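Local coordinates for protein protease (Penicillium cyclopium, PDB 5Z6O) that is a subtilisin-type serine protease of the proteinase K class that probably hydrolyses proteins such as casein, gelatin and type IV collagen, at residues Tyr240-Leu244 with Glu245-Thr249; Leu275-Asn278 with Gly279-Gly282; Ser251-Ala254 with Arg255-Asp259. All blocks are in the same frame, centred on the assembly; numbering follows the deposited sequence.

Interaction 1. Residues Tyr240-Leu244 with Glu245-Thr249; sequences YLMAL and EGTTT
With CG beside its backbone N (chi1 -73°) and the chain extended from there to the methyl, Met-242 runs past Thr-247 as far as Thr-249. This happens at the C-terminal end of helix 227-245 in the subtilisin-like alpha/beta fold, where the chain leaves the helix through a glycine and turns into helix 249-259. The methyl CE meets CG2 of Thr-249 at 3.5 Å, tighter than usual for two carbons. The methionine's tail passes slantwise over the threonine, and both side chains also press on Phe-158 of strand 157-162, so this end of the methionine is wedged against the central sheet. Nearer its root, CG of Met-242 lies 3.3 Å from the carbonyl O of Thr-247.

The backbone exit has a clear geometric signature. Glu-245 N gives a good helical bond to Leu-241 O at 2.8 Å, with an N-H...O angle of 158°. Gly-246, in contrast, has positive phi, and its N makes only weak bonds, to Met-242 O at 3.0 Å and to Leu-241 O. The carbonyl of Leu-241 is thus shared by two successive amides, while the glycine marks the place where helical geometry stops.

Leu-241 and Glu-245, one helical turn apart, run alongside each other in the same direction. CD2 of the leucine flanks the carboxylate, 3.9 Å from OE2 of Glu-245. The polar business of that oxygen is with Arg-255, which forms a salt bridge to it from helix 249-259. Beyond the glycine, Thr-247 has OG1 anti to its backbone N (chi1 177°), which leaves CG2 against the last turn of the helix, 3.7 Å from O of Leu-241 and 3.9 Å from CB of Leu-241.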
# COMPACT_ATOMS: atom_id res chain seq x y z
N TYR A 240 -3.10 2.75 10.14
CA TYR A 240 -2.61 3.45 11.31
C TYR A 240 -3.53 4.61 11.71
O TYR A 240 -3.90 4.76 12.88
CB TYR A 240 -1.21 3.92 10.99
CG TYR A 240 -0.57 4.79 12.03
CD1 TYR A 240 -0.05 4.23 13.19
CD2 TYR A 240 -0.49 6.15 11.84
CE1 TYR A 240 0.54 5.04 14.16
CE2 TYR A 240 0.15 6.98 12.79
CZ TYR A 240 0.63 6.41 13.93
OH TYR A 240 1.23 7.24 14.83
N LEU A 241 -3.90 5.46 10.74
CA LEU A 241 -4.69 6.63 11.09
C LEU A 241 -6.11 6.24 11.45
O LEU A 241 -6.74 6.91 12.29
CB LEU A 241 -4.70 7.64 9.93
CG LEU A 241 -3.34 8.30 9.72
CD1 LEU A 241 -3.35 9.16 8.44
CD2 LEU A 241 -3.02 9.18 10.92
N MET A 242 -6.65 5.19 10.83
CA MET A 242 -7.97 4.72 11.21
C MET A 242 -8.00 4.29 12.66
O MET A 242 -8.93 4.62 13.40
CB MET A 242 -8.41 3.54 10.33
CG MET A 242 -8.78 3.97 8.92
SD MET A 242 -9.06 2.46 7.90
CE MET A 242 -9.47 3.30 6.38
N ALA A 243 -6.99 3.52 13.09
CA ALA A 243 -7.01 3.03 14.46
C ALA A 243 -6.64 4.13 15.45
O ALA A 243 -7.08 4.09 16.59
CB ALA A 243 -6.07 1.83 14.63
N LEU A 244 -5.87 5.13 15.01
CA LEU A 244 -5.42 6.22 15.89
C LEU A 244 -6.47 7.32 16.03
O LEU A 244 -6.87 7.68 17.14
CB LEU A 244 -4.11 6.79 15.37
CG LEU A 244 -3.57 8.03 16.11
CD1 LEU A 244 -3.17 7.64 17.51
CD2 LEU A 244 -2.39 8.66 15.37
N GLU A 245 -6.90 7.89 14.91
CA GLU A 245 -7.79 9.06 14.89
C GLU A 245 -9.24 8.71 14.61
O GLU A 245 -10.11 9.58 14.73
CB GLU A 245 -7.35 10.05 13.80
CG GLU A 245 -5.92 10.52 13.92
CD GLU A 245 -5.54 11.50 12.82
OE1 GLU A 245 -6.27 11.63 11.82
OE2 GLU A 245 -4.47 12.12 12.95
N GLY A 246 -9.50 7.49 14.18
CA GLY A 246 -10.85 7.11 13.82
C GLY A 246 -11.32 7.63 12.48
O GLY A 246 -12.53 7.68 12.23
N THR A 247 -10.41 8.06 11.61
CA THR A 247 -10.86 8.51 10.29
C THR A 247 -11.48 7.33 9.53
O THR A 247 -11.13 6.17 9.74
CB THR A 247 -9.70 9.15 9.50
OG1 THR A 247 -10.15 9.52 8.18
CG2 THR A 247 -8.55 8.22 9.33
N THR A 248 -12.47 7.62 8.71
CA THR A 248 -13.15 6.55 7.97
C THR A 248 -12.51 6.37 6.58
O THR A 248 -11.79 7.24 6.07
CB THR A 248 -14.63 6.88 7.81
OG1 THR A 248 -14.74 8.21 7.28
CG2 THR A 248 -15.34 6.80 9.17
N THR A 249 -12.81 5.22 5.97
CA THR A 249 -12.25 4.90 4.65
C THR A 249 -12.48 6.02 3.62
O THR A 249 -11.58 6.33 2.84
CB THR A 249 -12.84 3.60 4.11
OG1 THR A 249 -14.27 3.72 4.01
CG2 THR A 249 -12.52 2.43 4.97

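Interaction 2. Residues Leu275-Asn278 with Gly279-Gly282; sequences LLYN and GING
Between Tyr-277 and Asn-281 the chain bends at Gly-279, whose positive phi (81°) and small psi put it in the left-handed helical region, and this turn folds the last residues back around the tyrosine. CG of Tyr-277 stands anti to its backbone N (chi1 177°), carrying the ring over Gly-279. The peptide N of Gly-279 sits 3.3 Å above one face of the Tyr-277 ring, displaced toward the rim, and CA of Gly-279 comes within 3.4 Å of CE2 of Tyr-277. From the far end of the ring, OH of Tyr-277 accepts a hydrogen bond from N of Asn-281 at 3.0 Å, bent to 139°. A water in the ring plane lies 2.9 Å from the same OH of Tyr-277 and accepts from N of Gly-282 at 3.1 Å. Close by, Ile-280 packs on Tyr-240 of helix 227-245, joining this C-terminal tail to the body of the subtilase fold. One phenol hydroxyl thus serves two consecutive backbone amides, the first directly and the second through water, which probably helps to hold the terminal residues in place in a segment without regular helix or strand.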
# COMPACT_ATOMS: atom_id res chain seq x y z
N LEU A 275 4.69 14.34 0.23
CA LEU A 275 5.30 13.07 0.63
C LEU A 275 4.63 12.57 1.91
O LEU A 275 4.49 13.34 2.86
CB LEU A 275 6.80 13.26 0.89
CG LEU A 275 7.51 11.97 1.45
CD1 LEU A 275 7.42 10.81 0.46
CD2 LEU A 275 8.97 12.32 1.72
N LEU A 276 4.29 11.28 1.95
CA LEU A 276 3.66 10.66 3.12
C LEU A 276 4.37 11.02 4.42
O LEU A 276 5.58 10.86 4.53
CB LEU A 276 3.69 9.14 2.94
CG LEU A 276 3.07 8.23 4.04
CD1 LEU A 276 1.59 8.61 4.21
CD2 LEU A 276 3.27 6.76 3.62
N TYR A 277 3.59 11.43 5.42
CA TYR A 277 4.07 11.75 6.77
C TYR A 277 3.01 11.30 7.77
O TYR A 277 1.83 11.60 7.56
CB TYR A 277 4.30 13.25 6.89
CG TYR A 277 4.73 13.67 8.26
CD1 TYR A 277 5.91 13.20 8.81
CD2 TYR A 277 3.95 14.53 9.01
CE1 TYR A 277 6.30 13.59 10.12
CE2 TYR A 277 4.32 14.93 10.27
CZ TYR A 277 5.49 14.46 10.82
OH TYR A 277 5.85 14.87 12.10
N ASN A 278 3.41 10.59 8.84
CA ASN A 278 2.40 9.99 9.73
C ASN A 278 1.91 10.94 10.82
O ASN A 278 1.04 10.53 11.60
CB ASN A 278 2.92 8.65 10.36
CG ASN A 278 3.99 8.84 11.45
OD1 ASN A 278 4.38 7.87 12.12
ND2 ASN A 278 4.48 10.04 11.62
N GLY A 279 2.41 12.17 10.89
CA GLY A 279 1.87 13.15 11.81
C GLY A 279 2.34 13.03 13.24
O GLY A 279 1.72 13.61 14.14
N ILE A 280 3.41 12.29 13.49
CA ILE A 280 3.76 11.92 14.86
C ILE A 280 4.37 13.10 15.60
O ILE A 280 4.25 13.18 16.83
CB ILE A 280 4.70 10.70 14.87
CG1 ILE A 280 4.83 10.12 16.28
CG2 ILE A 280 6.05 11.08 14.29
CD1 ILE A 280 3.61 9.33 16.75
N ASN A 281 4.98 14.03 14.87
CA ASN A 281 5.63 15.24 15.41
C ASN A 281 6.63 14.88 16.52
O ASN A 281 6.52 15.32 17.67
CB ASN A 281 4.57 16.22 15.89
CG ASN A 281 3.74 16.78 14.74
OD1 ASN A 281 4.29 17.21 13.72
ND2 ASN A 281 2.42 16.77 14.89
N GLY A 282 7.63 14.09 16.14
CA GLY A 282 8.54 13.47 17.08
C GLY A 282 9.60 14.41 17.63
O GLY A 282 9.84 14.43 18.84
O HOH W 1 8.29 13.76 13.18

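Interaction 3. Residues Ser251-Ala254 with Arg255-Asp259; sequences SACA and RIVQD
Arg-255 starts its path against the preceding turn of helix 249-259, an alpha-helix on the surface of the subtilisin-like fold: its CB lies 3.5 Å from the carbonyl O of Ser-251. The backbone N of Arg-255 bonds to that oxygen of Ser-251 at 3.0 Å. CG is anti to the backbone N, and the bend at chi2 (61°) then turns CD and the guanidinium along the helix toward its C-terminal end. There NH2 of Arg-255 donates to OE1 of Gln-258 at 3.0 Å. The acceptor lies close to the guanidinium plane, but the donor stands well above the amide plane of Gln-258, away from its lone pairs. Over one guanidinium face comes Asp-259, whose OD1 is 3.9 Å from NH1 of Arg-255. This is a long salt bridge of charges alone, with no N-H aimed at the oxygen; the stronger partner of NH1 is Glu-245, and the two carboxylates probably share in neutralising the arginine.

Ala-252 and Ile-256 lie on the buried side of the helix. Ile-256 N bonds to Ala-252 O at 2.9 Å, with an N-H...O angle of 168°. With CG1 beside its backbone N, the side chain of Ile-256 folds back along the helix, and CG1 comes 3.4 Å from the same Ala-252 O. Beyond, Ile-256 packs against Leu-241 of helix 227-245 and Leu-205 of strand 205-208, which seats the helix on the protein body.

Cys-253 and Val-257 form a further face of the helix. Cys-253 is disulfide-bonded to Cys-182, the first residue of strand 182-187, and its carbonyl O receives N of Val-257 at 2.9 Å. Alongside this bond, SG of Cys-253 and CG2 of Val-257 make a loose apolar contact at 4.4 Å.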
# COMPACT_ATOMS: atom_id res chain seq x y z
N SER A 251 -12.62 9.21 3.97
CA SER A 251 -11.87 10.44 4.24
C SER A 251 -10.36 10.21 4.37
O SER A 251 -9.61 11.18 4.58
CB SER A 251 -12.41 11.10 5.52
OG SER A 251 -13.72 11.66 5.29
N ALA A 252 -9.91 8.95 4.29
CA ALA A 252 -8.54 8.65 4.66
C ALA A 252 -7.55 9.20 3.63
O ALA A 252 -6.47 9.69 4.00
CB ALA A 252 -8.38 7.14 4.84
N CYS A 253 -7.88 9.15 2.33
CA CYS A 253 -6.91 9.70 1.38
C CYS A 253 -6.76 11.19 1.61
O CYS A 253 -5.64 11.72 1.64
CB CYS A 253 -7.35 9.40 -0.07
SG CYS A 253 -6.07 9.75 -1.31
N ALA A 254 -7.89 11.88 1.85
CA ALA A 254 -7.81 13.33 2.03
C ALA A 254 -7.03 13.68 3.30
O ALA A 254 -6.27 14.67 3.31
CB ALA A 254 -9.21 13.94 2.08
N ARG A 255 -7.19 12.88 4.34
CA ARG A 255 -6.46 13.13 5.59
C ARG A 255 -4.96 12.89 5.42
O ARG A 255 -4.13 13.66 5.93
CB ARG A 255 -7.04 12.25 6.69
CG ARG A 255 -6.29 12.33 8.03
CD ARG A 255 -6.32 13.74 8.60
NE ARG A 255 -5.70 13.71 9.92
CZ ARG A 255 -5.16 14.77 10.51
NH1 ARG A 255 -4.60 14.63 11.70
NH2 ARG A 255 -5.18 15.94 9.89
N ILE A 256 -4.59 11.82 4.71
CA ILE A 256 -3.17 11.58 4.42
C ILE A 256 -2.60 12.72 3.58
O ILE A 256 -1.47 13.18 3.83
CB ILE A 256 -3.01 10.22 3.72
CG1 ILE A 256 -3.23 9.13 4.74
CG2 ILE A 256 -1.65 10.10 3.01
CD1 ILE A 256 -3.56 7.78 4.08
N VAL A 257 -3.36 13.24 2.62
CA VAL A 257 -2.82 14.32 1.81
C VAL A 257 -2.64 15.59 2.66
O VAL A 257 -1.66 16.33 2.50
CB VAL A 257 -3.72 14.57 0.57
CG1 VAL A 257 -3.34 15.89 -0.09
CG2 VAL A 257 -3.67 13.35 -0.41
N GLN A 258 -3.57 15.82 3.60
CA GLN A 258 -3.49 16.98 4.49
C GLN A 258 -2.27 16.90 5.40
O GLN A 258 -1.62 17.92 5.66
CB GLN A 258 -4.78 17.06 5.32
CG GLN A 258 -4.82 18.18 6.31
CD GLN A 258 -6.11 18.22 7.11
OE1 GLN A 258 -6.60 17.18 7.58
NE2 GLN A 258 -6.67 19.42 7.26
N ASP A 259 -1.96 15.71 5.91
CA ASP A 259 -0.78 15.50 6.78
C ASP A 259 0.53 15.57 6.01
O ASP A 259 1.59 15.81 6.60
CB ASP A 259 -0.85 14.11 7.42
CG ASP A 259 -1.46 14.08 8.79
OD1 ASP A 259 -1.41 15.08 9.57
OD2 ASP A 259 -1.92 12.96 9.14

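How the interactions relate
All three contacts involve the C-terminal part of helix 227-245 or pack against that helix. Interactions 1 and 3, with centres about 10 Å apart, join two successive helices, with Glu-245 OE2 to Arg-255 NH1 at 2.8 Å and Leu-241 CD1 to Ile-256 CG1 at 3.7 Å. Interaction 2, the C-terminal tail, leans on both, through Ile-280 CD1 against Tyr-240 OH at 3.7 Å and Leu-276 CD1 against Ile-256 CG2 at 3.8 Å. None lies at the active site, yet helix 227-245 carries near its start Ser-228, which lines the phenylmethanesulfonic acid pocket and is probably the charge-relay serine. The side chain of Cys-253 in interaction 3 is about 5 Å from the calcium ion.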